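Side-chain contacts in CG8862 (Drosophila melanogaster, PDB 3ISM), which probably cleaves DNA and RNA as a magnesium-dependent, non-specific endonuclease of the mitochondrion, and is held here in a complex with its inhibitor: residues Q77-S80 / F85-Q88; E229-E232 / L238-D241. All coordinates share one frame; numbering follows the deposited sequence.

The two contacts sit far apart in one endonuclease domain of the His-Me finger clan, with centres 28 Å apart and nearest atoms about 20 Å apart. Contact 1 comes first along the chain and folds the loop between helices 59-62 and 89-92 back on itself; the S87 side chain there lies about 12 Å from that of H101, the predicted proton acceptor. Contact 2 follows, away from the annotated sites, where helix 228-235 and the loop after it pack against the large mixed sheet. Within the chain they do not touch, but between the two copies of the enzyme they do: F85 packs on E232 of the second subunit. Contact 1 also meets the CG4930 chain.

Contact 1 of 2, residues Q77-S80 / F85-Q88; sequences QDES and FRSQ
With CG of Q77 set between its own backbone N and carbonyl carbon (chi1 73°) and the chain extended beyond, OE1 is carried across to R86 and Q88, while a bend at chi3 (-140°) in R86 brings NH1 within range of the same oxygen. The two segments belong to one long loop of the nuclease fold, doubled back on itself between helices 59-62 and 89-92. Q77 OE1 is the shared acceptor: R86 NH1 donates at 3.0 Å and Q88 NE2 at 2.7 Å, the latter almost straight. The donors come from opposite faces of the Q77 amide, each well out of its plane, so the oxygen is clamped between them. E79 CA lies over one face of the guanidinium, 3.8 Å above its plane, and the arginine's NE bonds outside the pair to the carbonyl of I81. Replacing R86 by an alanine would probably leave Q77 OE1 with one of these two donors and the I81 carbonyl without its NE partner. On the other segment D78 OD1 closes an Asx turn with S80 N and also takes the S80 hydroxyl, while its OD2 is held by S122 and R34. Residues of the CG4930 chain pack on Q77 and R86. One water ties the backbones together, accepting from D78 N and donating to S87 O, 2.9 Å from each.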
loop_
_atom_site.group_PDB
_atom_site.type_symbol
_atom_site.label_atom_id
_atom_site.label_comp_id
_atom_site.label_asym_id
_atom_site.label_seq_id
_atom_site.Cartn_x
_atom_site.Cartn_y
_atom_site.Cartn_z
ATOM N N GLN B 77 21.518 -3.429 -8.787
ATOM C CA GLN B 77 20.916 -2.425 -7.897
ATOM C C GLN B 77 20.893 -1.047 -8.561
ATOM O O GLN B 77 21.798 -0.697 -9.322
ATOM C CB GLN B 77 21.652 -2.349 -6.546
ATOM C CG GLN B 77 23.043 -1.684 -6.612
ATOM C CD GLN B 77 23.640 -1.364 -5.243
ATOM O OE1 GLN B 77 22.923 -1.202 -4.258
ATOM N NE2 GLN B 77 24.963 -1.243 -5.192
ATOM N N ASP B 78 19.849 -0.288 -8.279
ATOM C CA ASP B 78 19.711 1.083 -8.771
ATOM C C ASP B 78 20.246 2.075 -7.719
ATOM O O ASP B 78 19.611 2.302 -6.677
ATOM C CB ASP B 78 18.239 1.372 -9.092
ATOM C CG ASP B 78 18.035 2.740 -9.730
ATOM O OD1 ASP B 78 18.971 3.571 -9.717
ATOM O OD2 ASP B 78 16.926 2.976 -10.254
ATOM N N GLU B 79 21.391 2.677 -8.026
ATOM C CA GLU B 79 22.116 3.526 -7.086
ATOM C C GLU B 79 21.514 4.917 -6.986
ATOM O O GLU B 79 21.882 5.704 -6.115
ATOM C CB GLU B 79 23.597 3.615 -7.480
ATOM C CG GLU B 79 24.394 2.374 -7.119
ATOM C CD GLU B 79 25.692 2.251 -7.889
ATOM O OE1 GLU B 79 26.004 3.151 -8.701
ATOM O OE2 GLU B 79 26.401 1.242 -7.689
ATOM N N SER B 80 20.588 5.232 -7.879
ATOM C CA SER B 80 19.882 6.500 -7.759
ATOM C C SER B 80 18.743 6.405 -6.731
ATOM O O SER B 80 18.117 7.423 -6.427
ATOM C CB SER B 80 19.344 6.950 -9.109
ATOM O OG SER B 80 18.205 6.190 -9.447
ATOM N N PHE B 85 15.642 1.908 0.450
ATOM C CA PHE B 85 14.487 1.488 -0.365
ATOM C C PHE B 85 14.851 0.695 -1.619
ATOM O O PHE B 85 13.988 0.460 -2.464
ATOM C CB PHE B 85 13.631 2.703 -0.746
ATOM C CG PHE B 85 13.454 3.691 0.375
ATOM C CD1 PHE B 85 12.835 3.311 1.569
ATOM C CD2 PHE B 85 13.911 4.996 0.240
ATOM C CE1 PHE B 85 12.690 4.221 2.620
ATOM C CE2 PHE B 85 13.760 5.921 1.287
ATOM C CZ PHE B 85 13.153 5.532 2.473
ATOM N N ARG B 86 16.116 0.287 -1.724
ATOM C CA ARG B 86 16.595 -0.498 -2.870
ATOM C C ARG B 86 16.328 -1.975 -2.714
ATOM O O ARG B 86 16.680 -2.556 -1.689
ATOM C CB ARG B 86 18.091 -0.392 -2.987
ATOM C CG ARG B 86 18.586 0.740 -3.791
ATOM C CD ARG B 86 20.093 0.792 -3.690
ATOM N NE ARG B 86 20.531 2.174 -3.576
ATOM C CZ ARG B 86 21.781 2.548 -3.359
ATOM N NH1 ARG B 86 22.740 1.641 -3.241
ATOM N NH2 ARG B 86 22.062 3.842 -3.284
ATOM N N SER B 87 15.758 -2.601 -3.733
ATOM C CA SER B 87 15.835 -4.057 -3.809
ATOM C C SER B 87 17.237 -4.484 -4.261
ATOM O O SER B 87 17.932 -3.751 -5.003
ATOM C CB SER B 87 14.761 -4.644 -4.723
ATOM O OG SER B 87 14.804 -4.048 -6.011
ATOM N N GLN B 88 17.647 -5.661 -3.787
ATOM C CA GLN B 88 18.942 -6.227 -4.099
ATOM C C GLN B 88 18.772 -7.644 -4.627
ATOM O O GLN B 88 17.776 -8.311 -4.336
ATOM C CB GLN B 88 19.831 -6.227 -2.848
ATOM C CG GLN B 88 20.106 -4.823 -2.264
ATOM C CD GLN B 88 21.156 -4.037 -3.069
ATOM O OE1 GLN B 88 21.907 -4.609 -3.865
ATOM N NE2 GLN B 88 21.213 -2.724 -2.847
HETATM O O HOH W 1 17.764 -1.419 -6.669
#

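Contact 2 of 2, residues E229-E232 / L238-D241; sequences ESVE and LFFD
E232 and F239 slide past one another in opposite directions, the glutamate running out from its helix while the phenylalanine ring reaches back toward it. Their flat ends are nearly aligned, carboxylate and ring planes only 17° apart, and the closest approach is made by the aliphatic part of the acid: E232 CG comes to 3.4 Å from F239 CD2, meeting the ring obliquely. The glutamate chain stays extended beyond CG (chi2 -180°), which lets the carboxylate pass the ring and arrive at the backbone of the loop. There OE2 takes the F239 N-H on its anti lone pair, at 2.8 Å and with an N-H...acceptor angle of 153°. V231, the residue just before E232 on the helix, crosses F239 at about a right angle, and its CG1 lies 3.7 Å from F239 CE2. The ring therefore has both a methyl group and a glutamate methylene against it.

Here helix 228-235 and the loop that follows it lie on the large mixed sheet, which F239 reaches through Y191 and V193 of strand 189-197 and C157 of strand 153-161; V231 also touches Y191, as well as V209 of strand 203-211. L238 crosses E232 at about a right angle, bringing CD2 to 4.0 Å from E232 CD.

The same OE2 that accepts from F239 forms a salt bridge with R245, which also pairs with E229. That positive charge probably helps to keep the buried E232 ionised. F84 of the second subunit packs on E232, and H82 of that subunit on L238.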
loop_
_atom_site.group_PDB
_atom_site.type_symbol
_atom_site.label_atom_id
_atom_site.label_comp_id
_atom_site.label_asym_id
_atom_site.label_seq_id
_atom_site.Cartn_x
_atom_site.Cartn_y
_atom_site.Cartn_z
ATOM N N GLU B 229 -11.336 1.109 -15.882
ATOM C CA GLU B 229 -11.781 1.786 -14.666
ATOM C C GLU B 229 -11.623 0.890 -13.446
ATOM O O GLU B 229 -11.357 1.357 -12.347
ATOM C CB GLU B 229 -13.245 2.220 -14.802
ATOM C CG GLU B 229 -13.501 3.298 -15.866
ATOM C CD GLU B 229 -13.612 2.749 -17.285
ATOM O OE1 GLU B 229 -13.766 1.513 -17.447
ATOM O OE2 GLU B 229 -13.547 3.565 -18.235
ATOM N N SER B 230 -11.776 -0.416 -13.638
ATOM C CA SER B 230 -11.564 -1.329 -12.516
ATOM C C SER B 230 -10.074 -1.452 -12.186
ATOM O O SER B 230 -9.716 -1.605 -11.021
ATOM C CB SER B 230 -12.154 -2.698 -12.800
ATOM O OG SER B 230 -11.392 -3.310 -13.808
ATOM N N VAL B 231 -9.201 -1.356 -13.190
ATOM C CA VAL B 231 -7.746 -1.276 -12.926
ATOM C C VAL B 231 -7.407 0.021 -12.167
ATOM O O VAL B 231 -6.637 0.011 -11.218
ATOM C CB VAL B 231 -6.887 -1.338 -14.237
ATOM C CG1 VAL B 231 -5.394 -1.427 -13.903
ATOM C CG2 VAL B 231 -7.288 -2.514 -15.142
ATOM N N GLU B 232 -7.986 1.138 -12.616
ATOM C CA GLU B 232 -7.794 2.438 -11.991
ATOM C C GLU B 232 -8.225 2.433 -10.532
ATOM O O GLU B 232 -7.507 2.889 -9.658
ATOM C CB GLU B 232 -8.557 3.511 -12.776
ATOM C CG GLU B 232 -7.906 3.782 -14.136
ATOM C CD GLU B 232 -8.597 4.836 -14.965
ATOM O OE1 GLU B 232 -9.835 4.893 -14.942
ATOM O OE2 GLU B 232 -7.895 5.601 -15.663
ATOM N N LEU B 238 -4.782 6.965 -12.300
ATOM C CA LEU B 238 -5.597 7.219 -13.491
ATOM C C LEU B 238 -4.734 7.139 -14.746
ATOM O O LEU B 238 -3.726 7.848 -14.874
ATOM C CB LEU B 238 -6.319 8.570 -13.405
ATOM C CG LEU B 238 -7.325 8.774 -12.259
ATOM C CD1 LEU B 238 -7.603 10.270 -12.091
ATOM C CD2 LEU B 238 -8.640 8.001 -12.463
ATOM N N PHE B 239 -5.140 6.283 -15.677
ATOM C CA PHE B 239 -4.371 6.045 -16.907
ATOM C C PHE B 239 -4.929 6.853 -18.058
ATOM O O PHE B 239 -6.157 7.026 -18.183
ATOM C CB PHE B 239 -4.332 4.543 -17.260
ATOM C CG PHE B 239 -3.936 3.666 -16.108
ATOM C CD1 PHE B 239 -2.615 3.627 -15.660
ATOM C CD2 PHE B 239 -4.883 2.892 -15.457
ATOM C CE1 PHE B 239 -2.249 2.822 -14.575
ATOM C CE2 PHE B 239 -4.536 2.094 -14.369
ATOM C CZ PHE B 239 -3.202 2.047 -13.936
ATOM N N PHE B 240 -4.019 7.379 -18.884
ATOM C CA PHE B 240 -4.399 8.123 -20.073
ATOM C C PHE B 240 -5.423 9.216 -19.732
ATOM O O PHE B 240 -6.429 9.402 -20.433
ATOM C CB PHE B 240 -4.893 7.146 -21.160
ATOM C CG PHE B 240 -3.849 6.117 -21.558
ATOM C CD1 PHE B 240 -2.885 6.419 -22.523
ATOM C CD2 PHE B 240 -3.803 4.871 -20.944
ATOM C CE1 PHE B 240 -1.917 5.494 -22.872
ATOM C CE2 PHE B 240 -2.834 3.941 -21.292
ATOM C CZ PHE B 240 -1.889 4.250 -22.254
ATOM N N ASP B 241 -5.138 9.939 -18.645
ATOM C CA ASP B 241 -6.001 11.017 -18.145
ATOM C C ASP B 241 -6.267 12.144 -19.148
ATOM O O ASP B 241 -7.277 12.835 -19.030
ATOM C CB ASP B 241 -5.501 11.568 -16.780
ATOM C CG ASP B 241 -4.154 12.318 -16.870
ATOM O OD1 ASP B 241 -3.942 13.093 -17.828
ATOM O OD2 ASP B 241 -3.300 12.144 -15.957
#